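Local coordinates for cobalamin biosynthesis protein CobN (Mycobacterium tuberculosis, PDB 7C6O) that forms the large catalytic subunit of cobaltochelatase, which inserts cobalt into the corrin ring during cobalamin biosynthesis, at residues P305-V308 against A309-A313; A313-F317 against D318-I322; S844-P847 against K848-P851. All coordinates share one frame; numbering follows the deposited sequence.

Contact 1. Residues P305-V308 against A309-A313; sequences PLDV and ASQVA
Ser310 folds its hydroxyl back onto the preceding turn, where OG gives its proton to Leu306 O at 2.7 Å. That carbonyl also takes the Ser310 N-H, so a single oxygen holds two donors from one residue; OG approaches it from above the carbonyl plane, 41° out. A chi1 of 59° sets OG between the backbone N and C, within reach of that carbonyl. The solvent side is the edge made by Leu306 and Ser310, where Leu306 CD1 is 3.8 Å from Ser310 OG and the packing is loose. From this edge a water joins Ser310 to buried polar ends: it donates to Ser310 OG and to Asp307 OD1, and accepts from Gln311 NE2 at 3.1 Å. Asp307 and Gln311 run side by side with their planes 60° apart, and they are further held by Thr290 and by Cys288 O. All this belongs to the short helix 305-313, which widens into a pi-type turn at its end. On the buried side Val308 O receives Ala313 N at 2.8 Å, an almost straight bond, whereas Val312 N reaches the same oxygen only weakly at 3.3 Å. Val312 then packs against Leu287 of strand 283-289, and Ala313 CB sits 3.5 Å from Val308 O.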
# COMPACT_ATOMS: atom_id res chain seq x y z
N PRO A 305 -14.82 1.91 7.09
CA PRO A 305 -14.55 1.25 5.80
C PRO A 305 -15.16 1.97 4.61
O PRO A 305 -14.55 1.99 3.53
CB PRO A 305 -15.16 -0.15 6.01
CG PRO A 305 -15.06 -0.38 7.49
CD PRO A 305 -15.33 0.97 8.11
N LEU A 306 -16.34 2.57 4.77
CA LEU A 306 -16.92 3.34 3.68
C LEU A 306 -16.05 4.54 3.32
O LEU A 306 -15.83 4.83 2.14
CB LEU A 306 -18.33 3.81 4.05
CG LEU A 306 -18.86 5.03 3.29
CD1 LEU A 306 -19.12 4.70 1.82
CD2 LEU A 306 -20.11 5.59 3.96
N ASP A 307 -15.55 5.25 4.33
CA ASP A 307 -14.74 6.44 4.05
C ASP A 307 -13.38 6.07 3.49
O ASP A 307 -12.83 6.83 2.68
CB ASP A 307 -14.60 7.28 5.32
CG ASP A 307 -15.89 8.02 5.67
OD1 ASP A 307 -16.87 7.90 4.90
OD2 ASP A 307 -15.91 8.72 6.70
N VAL A 308 -12.81 4.93 3.89
CA VAL A 308 -11.55 4.47 3.30
C VAL A 308 -11.71 4.32 1.80
O VAL A 308 -10.88 4.80 1.01
CB VAL A 308 -11.10 3.16 3.96
CG1 VAL A 308 -9.93 2.56 3.17
CG2 VAL A 308 -10.71 3.39 5.41
N ALA A 309 -12.78 3.65 1.37
CA ALA A 309 -12.98 3.39 -0.05
C ALA A 309 -13.33 4.67 -0.81
O ALA A 309 -12.74 4.97 -1.85
CB ALA A 309 -14.08 2.34 -0.24
N SER A 310 -14.29 5.45 -0.29
CA SER A 310 -14.87 6.54 -1.07
C SER A 310 -14.09 7.84 -0.99
O SER A 310 -14.13 8.63 -1.93
CB SER A 310 -16.32 6.79 -0.62
OG SER A 310 -16.37 7.13 0.76
N GLN A 311 -13.37 8.09 0.11
CA GLN A 311 -12.65 9.34 0.26
C GLN A 311 -11.13 9.20 0.17
O GLN A 311 -10.43 10.22 0.18
CB GLN A 311 -13.01 10.03 1.58
CG GLN A 311 -14.44 10.52 1.63
CD GLN A 311 -14.71 11.38 2.84
OE1 GLN A 311 -14.04 12.39 3.06
NE2 GLN A 311 -15.69 10.98 3.65
N VAL A 312 -10.61 7.98 0.09
CA VAL A 312 -9.17 7.80 -0.00
C VAL A 312 -8.82 6.90 -1.18
O VAL A 312 -8.19 7.36 -2.15
CB VAL A 312 -8.60 7.23 1.31
CG1 VAL A 312 -7.09 7.01 1.19
CG2 VAL A 312 -8.89 8.18 2.47
N ALA A 313 -9.23 5.63 -1.14
CA ALA A 313 -8.74 4.65 -2.09
C ALA A 313 -9.10 5.02 -3.53
O ALA A 313 -8.25 4.98 -4.43
CB ALA A 313 -9.27 3.26 -1.75
O HOH W 1 -17.59 8.86 2.38

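Contact 2. Residues A313-F317 against D318-I322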
# COMPACT_ATOMS: atom_id res chain seq x y z
N ALA A 313 -9.23 5.63 -1.14
CA ALA A 313 -8.74 4.65 -2.09
C ALA A 313 -9.10 5.02 -3.53
O ALA A 313 -8.25 4.98 -4.43
CB ALA A 313 -9.27 3.26 -1.75
N VAL A 314 -10.36 5.36 -3.77
CA VAL A 314 -10.80 5.69 -5.12
C VAL A 314 -10.32 7.09 -5.51
O VAL A 314 -9.86 7.27 -6.64
CB VAL A 314 -12.33 5.54 -5.27
CG1 VAL A 314 -12.78 5.96 -6.66
CG2 VAL A 314 -12.74 4.10 -4.99
N PRO A 315 -10.40 8.10 -4.64
CA PRO A 315 -9.80 9.40 -5.00
C PRO A 315 -8.32 9.32 -5.38
O PRO A 315 -7.85 10.19 -6.13
CB PRO A 315 -10.00 10.25 -3.74
CG PRO A 315 -11.26 9.72 -3.17
CD PRO A 315 -11.20 8.22 -3.41
N GLU A 316 -7.58 8.31 -4.91
CA GLU A 316 -6.21 8.13 -5.36
C GLU A 316 -6.13 7.83 -6.85
O GLU A 316 -5.11 8.12 -7.49
CB GLU A 316 -5.53 7.00 -4.57
CG GLU A 316 -5.17 7.38 -3.14
CD GLU A 316 -4.64 6.20 -2.34
OE1 GLU A 316 -4.80 5.05 -2.78
OE2 GLU A 316 -4.07 6.45 -1.25
N PHE A 317 -7.19 7.23 -7.42
CA PHE A 317 -7.20 6.97 -8.86
C PHE A 317 -7.13 8.27 -9.65
O PHE A 317 -6.66 8.27 -10.80
CB PHE A 317 -8.47 6.20 -9.26
CG PHE A 317 -8.42 4.73 -8.95
CD1 PHE A 317 -8.22 4.27 -7.66
CD2 PHE A 317 -8.64 3.80 -9.96
CE1 PHE A 317 -8.21 2.91 -7.39
CE2 PHE A 317 -8.63 2.44 -9.70
CZ PHE A 317 -8.41 2.00 -8.41
N ASP A 318 -7.59 9.38 -9.07
CA ASP A 318 -7.53 10.69 -9.70
C ASP A 318 -6.17 11.37 -9.57
O ASP A 318 -5.96 12.41 -10.20
CB ASP A 318 -8.57 11.64 -9.09
CG ASP A 318 -9.98 11.37 -9.57
OD1 ASP A 318 -10.23 10.30 -10.18
OD2 ASP A 318 -10.84 12.24 -9.32
N GLY A 319 -5.26 10.82 -8.77
CA GLY A 319 -4.03 11.53 -8.47
C GLY A 319 -4.15 12.58 -7.39
O GLY A 319 -3.31 13.48 -7.32
N ARG A 320 -5.18 12.51 -6.56
CA ARG A 320 -5.36 13.47 -5.49
C ARG A 320 -4.40 13.19 -4.34
O ARG A 320 -4.02 12.04 -4.08
CB ARG A 320 -6.80 13.44 -4.98
CG ARG A 320 -7.82 13.90 -6.00
CD ARG A 320 -9.24 13.75 -5.46
NE ARG A 320 -10.24 14.12 -6.46
CZ ARG A 320 -11.55 14.03 -6.27
NH1 ARG A 320 -12.04 13.60 -5.11
NH2 ARG A 320 -12.39 14.39 -7.24
N ILE A 321 -4.00 14.26 -3.65
CA ILE A 321 -3.19 14.15 -2.44
C ILE A 321 -4.10 13.92 -1.25
O ILE A 321 -5.05 14.68 -1.02
CB ILE A 321 -2.34 15.42 -2.25
CG1 ILE A 321 -1.48 15.70 -3.48
CG2 ILE A 321 -1.49 15.32 -1.00
CD1 ILE A 321 -0.75 17.02 -3.43
N ILE A 322 -3.83 12.86 -0.50
CA ILE A 322 -4.65 12.50 0.66
C ILE A 322 -4.14 13.28 1.87
O ILE A 322 -2.97 13.16 2.24
CB ILE A 322 -4.61 10.99 0.92
CG1 ILE A 322 -5.01 10.21 -0.34
CG2 ILE A 322 -5.49 10.62 2.10
CD1 ILE A 322 -6.39 10.54 -0.85
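A chi1 of -74° lays Glu316 CG beside its own backbone N, and a similar -54° at Ile322 turns CG1 to meet it; the two side chains cross at about a right angle, with Glu316 CG 4.0 Å from Ile322 CG1. The turn they span is the return leg of a beta-alpha-beta crossover, leading from helix 305-313 into strand 321-331, which lies parallel to strand 283-289. Two backbone bonds tie the turn together. Asp318 N donates to Pro315 O at 3.1 Å, and Gly319 N to Glu316 O at 3.0 Å, both donors standing well above the carbonyl planes. Gly319 has a positive phi of 81°, where a side chain would jam against the preceding carbonyl, so these backbone angles call for glycine. Arg320 CB lies 3.6 Å from Pro315 O, and the chain, extended from CG to NE, runs on with CD 4.0 Å from Pro315 CB. Its guanidinium is fixed by Gln285 OE1 and by the carbonyls of Val251 and Leu252, while the Glu316 carboxylate is paired with Arg603. Asp318 is held by Ala254 N and Trp271 NE1. Arg320 NH2 and Asp318 OD2 are 3.4 Å apart, a salt bridge of charge alone, since that oxygen lies well outside the guanidinium plane and no N-H points at it.

Contact 3. Residues S844-P847 against K848-P851. With GOL (glycerol), chain D.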
# COMPACT_ATOMS: atom_id res chain seq x y z
N SER A 844 -3.75 2.08 -6.47
CA SER A 844 -3.69 0.64 -6.32
C SER A 844 -5.00 0.04 -6.81
O SER A 844 -5.22 -0.07 -8.02
CB SER A 844 -3.34 0.25 -4.88
OG SER A 844 -4.22 0.85 -3.95
N VAL A 845 -5.88 -0.38 -5.90
CA VAL A 845 -7.04 -1.18 -6.26
C VAL A 845 -8.28 -0.66 -5.55
O VAL A 845 -8.20 0.08 -4.56
CB VAL A 845 -6.83 -2.68 -5.91
CG1 VAL A 845 -5.65 -3.25 -6.68
CG2 VAL A 845 -6.64 -2.86 -4.41
N ASP A 846 -9.43 -1.04 -6.07
CA ASP A 846 -10.69 -0.88 -5.36
C ASP A 846 -10.70 -1.87 -4.21
O ASP A 846 -10.76 -3.09 -4.46
CB ASP A 846 -11.88 -1.12 -6.31
CG ASP A 846 -13.23 -1.01 -5.61
OD1 ASP A 846 -13.29 -0.71 -4.40
OD2 ASP A 846 -14.25 -1.24 -6.29
N PRO A 847 -10.62 -1.43 -2.95
CA PRO A 847 -10.48 -2.37 -1.84
C PRO A 847 -11.73 -3.19 -1.57
O PRO A 847 -11.65 -4.17 -0.82
CB PRO A 847 -10.15 -1.46 -0.65
CG PRO A 847 -10.82 -0.17 -1.00
CD PRO A 847 -10.69 -0.03 -2.49
N LYS A 848 -12.87 -2.83 -2.15
CA LYS A 848 -14.09 -3.62 -2.04
C LYS A 848 -14.24 -4.62 -3.17
O LYS A 848 -15.25 -5.33 -3.22
CB LYS A 848 -15.32 -2.69 -2.00
CG LYS A 848 -15.36 -1.77 -0.78
CD LYS A 848 -16.36 -0.64 -0.96
CE LYS A 848 -17.79 -1.15 -1.01
NZ LYS A 848 -18.20 -1.79 0.27
N ALA A 849 -13.26 -4.70 -4.07
CA ALA A 849 -13.32 -5.58 -5.23
C ALA A 849 -12.21 -6.63 -5.20
O ALA A 849 -11.76 -7.10 -6.25
CB ALA A 849 -13.25 -4.78 -6.53
N VAL A 850 -11.76 -7.01 -4.01
CA VAL A 850 -10.74 -8.05 -3.87
C VAL A 850 -11.29 -9.15 -2.96
O VAL A 850 -11.91 -8.86 -1.93
CB VAL A 850 -9.42 -7.47 -3.33
CG1 VAL A 850 -8.81 -6.51 -4.35
CG2 VAL A 850 -9.61 -6.78 -2.00
N PRO A 851 -11.11 -10.43 -3.32
CA PRO A 851 -10.39 -10.88 -4.52
C PRO A 851 -11.19 -10.71 -5.81
O PRO A 851 -12.42 -10.86 -5.81
CB PRO A 851 -10.15 -12.36 -4.24
CG PRO A 851 -11.29 -12.76 -3.37
CD PRO A 851 -11.57 -11.57 -2.50
C1 GOL D . -9.92 -5.38 -9.97
O1 GOL D . -11.09 -5.94 -10.48
C2 GOL D . -10.18 -5.03 -8.51
O2 GOL D . -10.25 -6.16 -7.72
C3 GOL D . -9.00 -4.13 -8.13
O3 GOL D . -9.36 -2.82 -8.41
O HOH W 2 -13.04 -6.56 -0.99
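From Asp846 to Ala849 the backbone makes a type I beta turn, closed by Ala849 N donating to Asp846 O at 3.0 Å. The Asp846 side chain adds an Asx turn to it: OD1 takes the Lys848 N-H at 3.1 Å, the N-H meeting OD1 from above the carboxylate plane, 57° out of it. With chi1 at 178° the carboxylate swings away from its own N and alongside its carbonyl carbon, which brings OD1 within bonding distance of Lys848 N and leaves OD2 3.7 Å from Ala849 CB. OD2 is also paired with Arg917 in a salt bridge, so the group that shapes the turn is itself held by a second partner. Pro847 takes the first corner (i+1), where its ring restricts phi, here -70°. Beyond the turn, the Val850 side chain turns toward the first half of the loop: its CG1 comes 4.2 Å from Val845 CG2, an apolar touch, and its CG2 lies 3.5 Å from Pro847 O. A water sits between Pro847 O and Val850 O, the carbonyl of the cis peptide to Pro851. In the mouth of the bend lies a glycerol, probably from the crystallisation liquor; Asp846 N donates to its O3 at 2.9 Å, while its O2 is improbably close to Ala849 O. The loop precedes helix 853-874: Lys848 packs on helix 305-313 and on His950 of helix 949-963, its backbone bonds to Val918 of strand 918-923, and Pro851 rests on helix 896-905.

Overall arrangement
Contacts 1 and 2 run on without a break: their centres lie 10 Å apart, they share Ala313, and Ala309 O probably accepts a hydrogen bond from Val314 N where helix 305-313 gives way to the turn before strand 321-331. That strand belongs to the seven-stranded mixed sheet. Contact 3 comes some 520 residues later, its centre about 11 Å from contact 1 and 14 Å from contact 2. It touches both: Ala313 CB meets Pro847 CD at 3.7 Å, Ala309 CB meets Lys848 CD, and Phe317 CZ lies against Ser844 O. A late loop thus packs onto the helix and turn of the earlier sheet region, joining distant parts of the chain near its centre.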